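Local coordinates for glutathione peroxidase-like protein (Trypanosoma brucei, PDB 3DWV) that probably reduces peroxides at a reactive cysteine, using tryparedoxin as electron donor, as a thiol peroxidase of the glutathione peroxidase family, at residues G168-V171 and K172-E175; V31-A34 and D35-Y39; L129-Y132 and M133-T136; G63-E66 and T67-L71. The protein carries 1 engineered substitution. All coordinates share one frame; numbering follows the deposited sequence. Where two conformers were deposited one is given.

Contact 1 of 4, residues G168-V171 and K172-E175; sequences GASV and KDIE
S170 O and V171 O accept from I174 N and E175 N one turn on, because the backbone passes sharply from extended angles at S170 to helical ones at V171. The S170 O to I174 N bond is 3.2 Å long; V171 O to E175 N is 2.8 Å, the straighter of the two with 169° at the hydrogen. I174 N adds a weak, bent bond to V171 O.

The S170 hydroxyl lies between its own backbone N and carbonyl carbon (chi1 47°), the rotation that hangs OG over the first turn. There S170 OG accepts from D173 N at 3.3 Å and occupies an amide that has no earlier helical carbonyl to serve it. The D173 carboxylate comes up beside the same hydroxyl, D173 CG 3.2 Å from S170 OG; a negative group at this end of a helix is probably favoured by the helix dipole. The extended E175 chain crosses V171 at a slant, with E175 CG 3.2 Å from V171 O and E175 CD 3.9 Å from the CG1 branch of V171. E175 OE2 is held by a salt bridge to K74 and a hydrogen bond with Y75. The A169 methyl rests against the flank of I174, CB to CG1 4.1 Å, while V171 and I174 both pack on T67 of helix 64-75. This is a serine N-cap: it starts helix 171-181, the last helix of the thioredoxin fold, just after edge strand 161-165.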
loop_
_atom_site.group_PDB
_atom_site.type_symbol
_atom_site.label_atom_id
_atom_site.label_comp_id
_atom_site.label_asym_id
_atom_site.label_seq_id
_atom_site.Cartn_x
_atom_site.Cartn_y
_atom_site.Cartn_z
ATOM N N GLY A 168 -9.727 -3.762 6.711
ATOM C CA GLY A 168 -11.186 -3.878 6.767
ATOM C C GLY A 168 -11.794 -2.497 6.811
ATOM O O GLY A 168 -13.007 -2.383 7.115
ATOM N N ALA A 169 -11.079 -1.422 6.547
ATOM C CA ALA A 169 -11.628 -0.066 6.429
ATOM C C ALA A 169 -12.657 0.016 5.309
ATOM O O ALA A 169 -12.454 -0.484 4.209
ATOM C CB ALA A 169 -10.528 0.971 6.176
ATOM N N SER A 170 -13.792 0.668 5.618
ATOM C CA SER A 170 -14.843 0.666 4.614
ATOM C C SER A 170 -14.554 1.712 3.549
ATOM O O SER A 170 -13.751 2.609 3.792
ATOM C CB SER A 170 -16.202 0.957 5.255
ATOM O OG SER A 170 -16.103 2.066 6.115
ATOM N N VAL A 171 -15.243 1.563 2.418
ATOM C CA VAL A 171 -15.146 2.630 1.385
ATOM C C VAL A 171 -15.551 3.979 1.961
ATOM O O VAL A 171 -14.956 5.064 1.731
ATOM C CB VAL A 171 -15.995 2.134 0.214
ATOM C CG1 VAL A 171 -16.367 3.228 -0.786
ATOM C CG2 VAL A 171 -15.286 0.984 -0.536
ATOM N N LYS A 172 -16.617 3.995 2.782
ATOM C CA LYS A 172 -17.085 5.259 3.375
ATOM C C LYS A 172 -16.097 5.912 4.326
ATOM O O LYS A 172 -15.912 7.139 4.413
ATOM C CB LYS A 172 -18.419 4.997 4.086
ATOM C CG LYS A 172 -19.142 6.242 4.521
ATOM C CD LYS A 172 -19.440 7.190 3.366
ATOM C CE LYS A 172 -20.849 7.751 3.404
ATOM N NZ LYS A 172 -20.918 9.120 2.824
ATOM N N ASP A 173 -15.370 5.109 5.103
ATOM C CA ASP A 173 -14.348 5.624 6.011
ATOM C C ASP A 173 -13.205 6.253 5.223
ATOM O O ASP A 173 -12.620 7.241 5.606
ATOM C CB ASP A 173 -13.782 4.503 6.883
ATOM C CG ASP A 173 -14.712 4.159 8.040
ATOM O OD1 ASP A 173 -15.646 4.936 8.346
ATOM O OD2 ASP A 173 -14.484 3.084 8.648
ATOM N N ILE A 174 -12.884 5.657 4.100
ATOM C CA ILE A 174 -11.726 6.166 3.349
ATOM C C ILE A 174 -12.187 7.394 2.586
ATOM O O ILE A 174 -11.493 8.403 2.544
ATOM C CB ILE A 174 -11.123 5.040 2.486
ATOM C CG1 ILE A 174 -10.517 3.897 3.297
ATOM C CG2 ILE A 174 -10.063 5.589 1.555
ATOM C CD1 ILE A 174 -9.706 2.850 2.559
ATOM N N GLU A 175 -13.374 7.344 1.998
ATOM C CA GLU A 175 -13.976 8.511 1.360
ATOM C C GLU A 175 -14.044 9.743 2.259
ATOM O O GLU A 175 -13.797 10.861 1.765
ATOM C CB GLU A 175 -15.388 8.123 0.863
ATOM C CG GLU A 175 -15.327 7.358 -0.449
ATOM C CD GLU A 175 -16.712 7.062 -0.992
ATOM O OE1 GLU A 175 -17.697 6.988 -0.206
ATOM O OE2 GLU A 175 -16.837 6.899 -2.220
#

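Contact 2 of 4, residues V31-A34 and D35-Y39; sequences VLDA and DHKPY
D33 reaches K37 because its first torsion (chi1 65°) sets CG between the backbone N and the carbonyl carbon and turns the carboxylate back over the loop. OD1 of D33 then accepts from K37 N and from D35 N, each at 2.8 Å, the two amides arriving from opposite faces of the carboxylate plane; the D35 bond closes an Asx turn. The K37 chain, bent at chi3 (-30°) and again at chi4, puts K37 NZ 3.1 Å from D33 OD2 and 2.7 Å from D35 OD2, a salt-bridge network that probably offsets the nearness of the two acids.

The backbone forms a hairpin-like loop with a single bridge: a type I turn from D33 to H36, closed by H36 N to D33 O at 2.7 Å, with H36 in the left-handed region, consistent with a G1-type beta bulge. D33 N to K37 O (2.9 Å) and Y39 N to V31 O (2.7 Å) flank the non-hydrogen-bonded pair of L32 and P38. V31 and Y39 run side by side, V31 CG1 4.1 Å from Y39 CB, toward M116 and strand 81-86, and the Y39 hydroxyl is hydrogen-bonded to H44 NE2. One water joins V31 N to Y39 O, another D33 OD2 to P38 O.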
loop_
_atom_site.group_PDB
_atom_site.type_symbol
_atom_site.label_atom_id
_atom_site.label_comp_id
_atom_site.label_asym_id
_atom_site.label_seq_id
_atom_site.Cartn_x
_atom_site.Cartn_y
_atom_site.Cartn_z
ATOM N N VAL A 31 11.136 3.537 -6.738
ATOM C CA VAL A 31 10.150 2.464 -6.968
ATOM C C VAL A 31 10.424 1.841 -8.314
ATOM O O VAL A 31 10.554 2.461 -9.385
ATOM C CB VAL A 31 8.714 3.032 -6.855
ATOM C CG1 VAL A 31 7.651 2.018 -7.187
ATOM C CG2 VAL A 31 8.446 3.633 -5.452
ATOM N N LEU A 32 10.503 0.506 -8.274
ATOM C CA LEU A 32 10.486 -0.310 -9.483
ATOM C C LEU A 32 9.123 -0.992 -9.671
ATOM O O LEU A 32 8.493 -1.478 -8.697
ATOM C CB LEU A 32 11.576 -1.384 -9.469
ATOM C CG LEU A 32 13.015 -0.965 -9.173
ATOM C CD1 LEU A 32 13.911 -2.200 -9.386
ATOM C CD2 LEU A 32 13.489 0.215 -10.017
ATOM N N ASP A 33 8.674 -0.999 -10.945
ATOM C CA ASP A 33 7.426 -1.688 -11.298
ATOM C C ASP A 33 7.610 -3.207 -11.312
ATOM O O ASP A 33 8.681 -3.727 -11.043
ATOM C CB ASP A 33 6.920 -1.241 -12.655
ATOM C CG ASP A 33 7.770 -1.570 -13.864
ATOM O OD1 ASP A 33 8.545 -2.535 -13.835
ATOM O OD2 ASP A 33 7.656 -0.866 -14.914
ATOM N N ALA A 34 6.542 -3.926 -11.693
ATOM C CA ALA A 34 6.580 -5.386 -11.611
ATOM C C ALA A 34 7.574 -6.035 -12.568
ATOM O O ALA A 34 7.920 -7.204 -12.375
ATOM C CB ALA A 34 5.169 -5.922 -11.835
ATOM N N ASP A 35 8.050 -5.315 -13.583
ATOM C CA ASP A 35 9.086 -5.821 -14.475
ATOM C C ASP A 35 10.443 -5.268 -14.055
ATOM O O ASP A 35 11.425 -5.408 -14.788
ATOM C CB ASP A 35 8.886 -5.456 -15.949
ATOM C CG ASP A 35 7.427 -5.366 -16.339
ATOM O OD1 ASP A 35 6.809 -6.453 -16.447
ATOM O OD2 ASP A 35 6.969 -4.213 -16.523
ATOM N N HIS A 36 10.467 -4.673 -12.879
ATOM C CA HIS A 36 11.721 -4.182 -12.335
ATOM C C HIS A 36 12.265 -3.051 -13.163
ATOM O O HIS A 36 13.475 -2.821 -13.254
ATOM C CB HIS A 36 12.665 -5.395 -12.260
ATOM C CG HIS A 36 12.169 -6.179 -11.062
ATOM N ND1 HIS A 36 11.560 -7.399 -11.178
ATOM C CD2 HIS A 36 12.180 -5.875 -9.738
ATOM C CE1 HIS A 36 11.226 -7.846 -9.990
ATOM N NE2 HIS A 36 11.592 -6.939 -9.103
ATOM N N LYS A 37 11.358 -2.277 -13.780
ATOM C CA LYS A 37 11.910 -1.063 -14.410
ATOM C C LYS A 37 11.625 0.140 -13.542
ATOM O O LYS A 37 10.713 0.085 -12.697
ATOM C CB LYS A 37 11.319 -0.861 -15.787
ATOM C CG LYS A 37 11.628 -2.025 -16.731
ATOM C CD LYS A 37 10.651 -1.913 -17.901
ATOM C CE LYS A 37 9.343 -1.272 -17.445
ATOM N NZ LYS A 37 8.129 -2.101 -17.744
ATOM N N PRO A 38 12.343 1.223 -13.699
ATOM C CA PRO A 38 12.057 2.363 -12.821
ATOM C C PRO A 38 10.631 2.850 -13.073
ATOM O O PRO A 38 10.244 2.942 -14.258
ATOM C CB PRO A 38 13.068 3.417 -13.243
ATOM C CG PRO A 38 14.148 2.600 -13.899
ATOM C CD PRO A 38 13.412 1.524 -14.663
ATOM N N TYR A 39 9.952 3.107 -11.965
ATOM C CA TYR A 39 8.552 3.548 -12.131
ATOM C C TYR A 39 8.432 5.039 -11.852
ATOM O O TYR A 39 8.890 5.501 -10.809
ATOM C CB TYR A 39 7.636 2.717 -11.231
ATOM C CG TYR A 39 6.177 3.096 -11.299
ATOM C CD1 TYR A 39 5.359 2.619 -12.328
ATOM C CD2 TYR A 39 5.597 3.913 -10.332
ATOM C CE1 TYR A 39 4.020 2.959 -12.389
ATOM C CE2 TYR A 39 4.257 4.249 -10.408
ATOM C CZ TYR A 39 3.470 3.779 -11.422
ATOM O OH TYR A 39 2.138 4.127 -11.479
HETATM O O HOH W 1 11.190 5.351 -9.009
HETATM O O HOH W 2 8.318 1.791 -15.729
#

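Contact 3 of 4, residues L129-Y132 and M133-T136; sequences LYEY and MKKT
M133 points its terminal methyl down onto the face of the Y130 ring. M133 CE sits over the middle of that face, 3.6 Å from the centroid of the Y130 ring and only 9° off the normal, so its hydrogens point into the pi cloud. The sulfur stands farther back, M133 SD 5.4 Å from the Y130 centroid. What sends the methyl there is the bend at the end of the methionine chain (chi3 -54°), after an extended chi2. Three residues apart on helix 128-136, the two make a CH-pi and Met-aromatic contact on the side of the helix that faces the sheet: Y130 and M133 both press on I51 of strand 49-54 and F153 of strand 152-155, in the core of the thioredoxin fold.

The Y132 ring is met differently, by a hydroxyl. T136 OG1 lies above one face, offset toward the rim, 3.6 Å from Y132 CE1, while the ring meets F29 beyond the helix. That hydroxyl of T136 also donates to Y132 O at 2.8 Å, and T136 N donates to the same oxygen at 2.9 Å from the opposite face of the carbonyl plane, so the last turn is tied twice.

On another side of the helix, E131 bends at chi2 (-68°) to bring OE2 to K134 NZ at 2.9 Å, a salt bridge in which the ammonium meets the oxygen nearly along its C-O bond. K134 NZ also donates to V121 O and N122 OD1. K134 CD lies near the plane of the Y130 ring at its edge, 4.1 Å from Y130 CB, the nearest side-chain atom.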
loop_
_atom_site.group_PDB
_atom_site.type_symbol
_atom_site.label_atom_id
_atom_site.label_comp_id
_atom_site.label_asym_id
_atom_site.label_seq_id
_atom_site.Cartn_x
_atom_site.Cartn_y
_atom_site.Cartn_z
ATOM N N LEU A 129 10.642 3.581 1.434
ATOM C CA LEU A 129 9.368 4.289 1.291
ATOM C C LEU A 129 8.439 3.820 2.403
ATOM O O LEU A 129 7.687 4.641 2.940
ATOM C CB LEU A 129 8.747 4.077 -0.091
ATOM C CG LEU A 129 7.251 4.325 -0.290
ATOM C CD1 LEU A 129 6.928 5.792 -0.559
ATOM C CD2 LEU A 129 6.741 3.476 -1.455
ATOM N N TYR A 130 8.484 2.524 2.730
ATOM C CA TYR A 130 7.640 1.982 3.801
ATOM C C TYR A 130 8.121 2.510 5.154
ATOM O O TYR A 130 7.354 2.877 6.056
ATOM C CB TYR A 130 7.565 0.419 3.708
ATOM C CG TYR A 130 6.275 0.118 2.975
ATOM C CD1 TYR A 130 6.223 0.130 1.590
ATOM C CD2 TYR A 130 5.119 -0.142 3.687
ATOM C CE1 TYR A 130 5.048 -0.121 0.919
ATOM C CE2 TYR A 130 3.937 -0.382 2.996
ATOM C CZ TYR A 130 3.893 -0.378 1.610
ATOM O OH TYR A 130 2.727 -0.631 0.914
ATOM N N GLU A 131 9.439 2.558 5.368
ATOM C CA GLU A 131 9.957 3.123 6.623
ATOM C C GLU A 131 9.471 4.542 6.781
ATOM O O GLU A 131 9.058 4.916 7.906
ATOM C CB GLU A 131 11.488 2.992 6.651
ATOM C CG GLU A 131 11.742 1.453 6.715
ATOM C CD GLU A 131 11.294 0.872 8.039
ATOM O OE1 GLU A 131 12.225 0.878 8.901
ATOM O OE2 GLU A 131 10.165 0.390 8.369
ATOM N N TYR A 132 9.486 5.267 5.669
ATOM C CA TYR A 132 8.919 6.631 5.774
ATOM C C TYR A 132 7.431 6.675 6.054
ATOM O O TYR A 132 6.981 7.446 6.926
ATOM C CB TYR A 132 9.259 7.348 4.449
ATOM C CG TYR A 132 8.540 8.685 4.273
ATOM C CD1 TYR A 132 8.846 9.806 5.052
ATOM C CD2 TYR A 132 7.553 8.801 3.307
ATOM C CE1 TYR A 132 8.170 11.012 4.857
ATOM C CE2 TYR A 132 6.868 9.975 3.107
ATOM C CZ TYR A 132 7.186 11.069 3.891
ATOM O OH TYR A 132 6.471 12.224 3.649
ATOM N N MET A 133 6.581 5.930 5.315
ATOM C CA MET A 133 5.139 6.014 5.539
ATOM C C MET A 133 4.783 5.496 6.928
ATOM O O MET A 133 3.931 6.072 7.624
ATOM C CB MET A 133 4.398 5.185 4.463
ATOM C CG MET A 133 4.519 5.791 3.079
ATOM S SD MET A 133 3.467 4.972 1.851
ATOM C CE MET A 133 3.908 3.243 1.953
ATOM N N LYS A 134 5.451 4.408 7.370
ATOM C CA LYS A 134 5.141 3.817 8.681
ATOM C C LYS A 134 5.491 4.730 9.830
ATOM O O LYS A 134 4.803 4.767 10.876
ATOM C CB LYS A 134 5.905 2.489 8.842
ATOM C CG LYS A 134 5.380 1.365 7.936
ATOM C CD LYS A 134 6.487 0.335 7.684
ATOM C CE LYS A 134 6.801 -0.489 8.907
ATOM N NZ LYS A 134 7.909 -1.466 8.636
ATOM N N LYS A 135 6.605 5.481 9.681
ATOM C CA LYS A 135 6.926 6.330 10.834
ATOM C C LYS A 135 6.076 7.591 10.733
ATOM O O LYS A 135 5.738 8.160 11.793
ATOM C CB LYS A 135 8.406 6.622 10.961
ATOM C CG LYS A 135 9.013 7.506 9.886
ATOM C CD LYS A 135 10.165 8.312 10.479
ATOM C CE LYS A 135 10.827 9.170 9.408
ATOM N NZ LYS A 135 11.228 8.302 8.262
ATOM N N THR A 136 5.712 8.005 9.518
ATOM C CA THR A 136 4.819 9.184 9.445
ATOM C C THR A 136 3.449 8.863 10.035
ATOM O O THR A 136 2.887 9.671 10.795
ATOM C CB THR A 136 4.673 9.684 8.005
ATOM O OG1 THR A 136 5.986 9.967 7.514
ATOM C CG2 THR A 136 3.855 10.973 7.963
#

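Contact 4 of 4, residues G63-E66 and T67-L71; sequences GGYE and TATTL. Unlike the reference sequence in segment 67-71: T70 (reference Ala).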
loop_
_atom_site.group_PDB
_atom_site.type_symbol
_atom_site.label_atom_id
_atom_site.label_comp_id
_atom_site.label_asym_id
_atom_site.label_seq_id
_atom_site.Cartn_x
_atom_site.Cartn_y
_atom_site.Cartn_z
ATOM N N GLY A 63 -11.821 -7.602 3.084
ATOM C CA GLY A 63 -12.491 -6.584 2.267
ATOM C C GLY A 63 -11.550 -5.691 1.499
ATOM O O GLY A 63 -11.983 -4.850 0.726
ATOM N N GLY A 64 -10.232 -5.782 1.696
ATOM C CA GLY A 64 -9.236 -4.892 1.124
ATOM C C GLY A 64 -9.194 -4.895 -0.382
ATOM O O GLY A 64 -9.154 -3.803 -0.996
ATOM N N TYR A 65 -9.222 -6.093 -0.990
ATOM C CA TYR A 65 -9.320 -6.088 -2.446
ATOM C C TYR A 65 -10.522 -5.305 -2.971
ATOM O O TYR A 65 -10.448 -4.563 -3.983
ATOM C CB TYR A 65 -9.431 -7.537 -2.969
ATOM C CG TYR A 65 -9.723 -7.605 -4.459
ATOM C CD1 TYR A 65 -8.651 -7.543 -5.346
ATOM C CD2 TYR A 65 -11.000 -7.754 -5.022
ATOM C CE1 TYR A 65 -8.858 -7.607 -6.717
ATOM C CE2 TYR A 65 -11.201 -7.800 -6.373
ATOM C CZ TYR A 65 -10.118 -7.725 -7.218
ATOM O OH TYR A 65 -10.379 -7.796 -8.553
ATOM N N GLU A 66 -11.684 -5.567 -2.405
ATOM C CA GLU A 66 -12.920 -4.967 -2.890
ATOM C C GLU A 66 -12.846 -3.454 -2.714
ATOM O O GLU A 66 -13.192 -2.695 -3.608
ATOM C CB GLU A 66 -14.148 -5.473 -2.153
ATOM C CG GLU A 66 -14.518 -6.938 -2.278
ATOM C CD GLU A 66 -15.540 -7.308 -1.206
ATOM O OE1 GLU A 66 -16.737 -6.987 -1.378
ATOM O OE2 GLU A 66 -15.124 -7.893 -0.186
ATOM N N THR A 67 -12.374 -3.056 -1.530
ATOM C CA THR A 67 -12.271 -1.632 -1.210
ATOM C C THR A 67 -11.309 -0.928 -2.156
ATOM O O THR A 67 -11.709 0.073 -2.751
ATOM C CB THR A 67 -11.826 -1.420 0.239
ATOM O OG1 THR A 67 -12.885 -1.927 1.060
ATOM C CG2 THR A 67 -11.736 0.058 0.562
ATOM N N ALA A 68 -10.102 -1.453 -2.286
ATOM C CA ALA A 68 -9.116 -0.808 -3.200
ATOM C C ALA A 68 -9.685 -0.730 -4.610
ATOM O O ALA A 68 -9.508 0.277 -5.288
ATOM C CB ALA A 68 -7.798 -1.566 -3.266
ATOM N N THR A 69 -10.346 -1.771 -5.111
ATOM C CA THR A 69 -10.767 -1.767 -6.518
ATOM C C THR A 69 -11.916 -0.793 -6.729
ATOM O O THR A 69 -11.975 -0.031 -7.715
ATOM C CB THR A 69 -11.174 -3.194 -6.908
ATOM O OG1 THR A 69 -9.998 -4.061 -6.829
ATOM C CG2 THR A 69 -11.723 -3.246 -8.320
ATOM N N THR A 70 -12.855 -0.855 -5.774
ATOM C CA THR A 70 -13.956 0.093 -5.801
ATOM C C THR A 70 -13.472 1.538 -5.834
ATOM O O THR A 70 -13.966 2.320 -6.655
ATOM C CB THR A 70 -14.855 -0.068 -4.566
ATOM O OG1 THR A 70 -15.409 -1.405 -4.618
ATOM C CG2 THR A 70 -15.987 0.960 -4.622
ATOM N N LEU A 71 -12.510 1.893 -4.955
ATOM C CA LEU A 71 -12.076 3.298 -4.921
ATOM C C LEU A 71 -11.318 3.648 -6.186
ATOM O O LEU A 71 -11.531 4.731 -6.766
ATOM C CB LEU A 71 -11.172 3.584 -3.725
ATOM C CG LEU A 71 -11.838 3.516 -2.349
ATOM C CD1 LEU A 71 -10.829 3.410 -1.207
ATOM C CD2 LEU A 71 -12.732 4.725 -2.181
#
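Y65 O is gripped twice by T69: OG1 donates to it at 2.9 Å and the backbone N at 3.0 Å, from opposite faces of the carbonyl plane. This is the first stretch of helix 64-75, the crossover helix of the beta-alpha-beta unit it forms with strands 49-54 and 81-86 in the thioredoxin fold. T70, which differs from the alanine of the reference sequence, repeats the pattern one residue on: T70 OG1 donates to E66 O at 2.8 Å and T70 N to the same oxygen, again from opposite faces of its plane. In T69 the hydroxyl stands beside its own backbone N (chi1 -65°), the rotation that points it back at the carbonyl one turn earlier.

The T69 hydroxyl does a second job. It hangs over one face of the Y65 ring, toward the rim, with T69 OG1 3.7 Å from Y65 CZ; the two side chains cross at a slant. T69 also touches E112 and F113.

G63 is the N-cap, at a positive phi (93°) that suits glycine, and G63 O receives T67 N at 2.9 Å. Y65 N is taken by the T61 hydroxyl just ahead of the helix. G64 O is met by A68 N at 2.8 Å in a nearly straight bond (171°), and the A68 methyl, which packs on Y52 and F113, lies 3.5 Å from that same oxygen.

Contacts 1 and 4 belong together: their centres are about 9 Å apart and their helices, 171-181 and 64-75, pack directly, with I174 CG2 3.6 Å from L71 CD1 and V171 CG2 3.8 Å from T67 CG2. Contact 3 lies beyond the chain's centre from contact 4, their centres about 22 Å apart, and its helix packs on the sheet strands. Contact 2, the hairpin-like loop, lies across the chain's centre from contact 1 (centres about 29 Å apart) and comes within about 4 Å of contact 3 at the nearest atoms without touching. Contact 4 lies near the predicted active site, though not in it: the Y65 side chain is about 11 Å from that of C58, which forms a disulfide with C106.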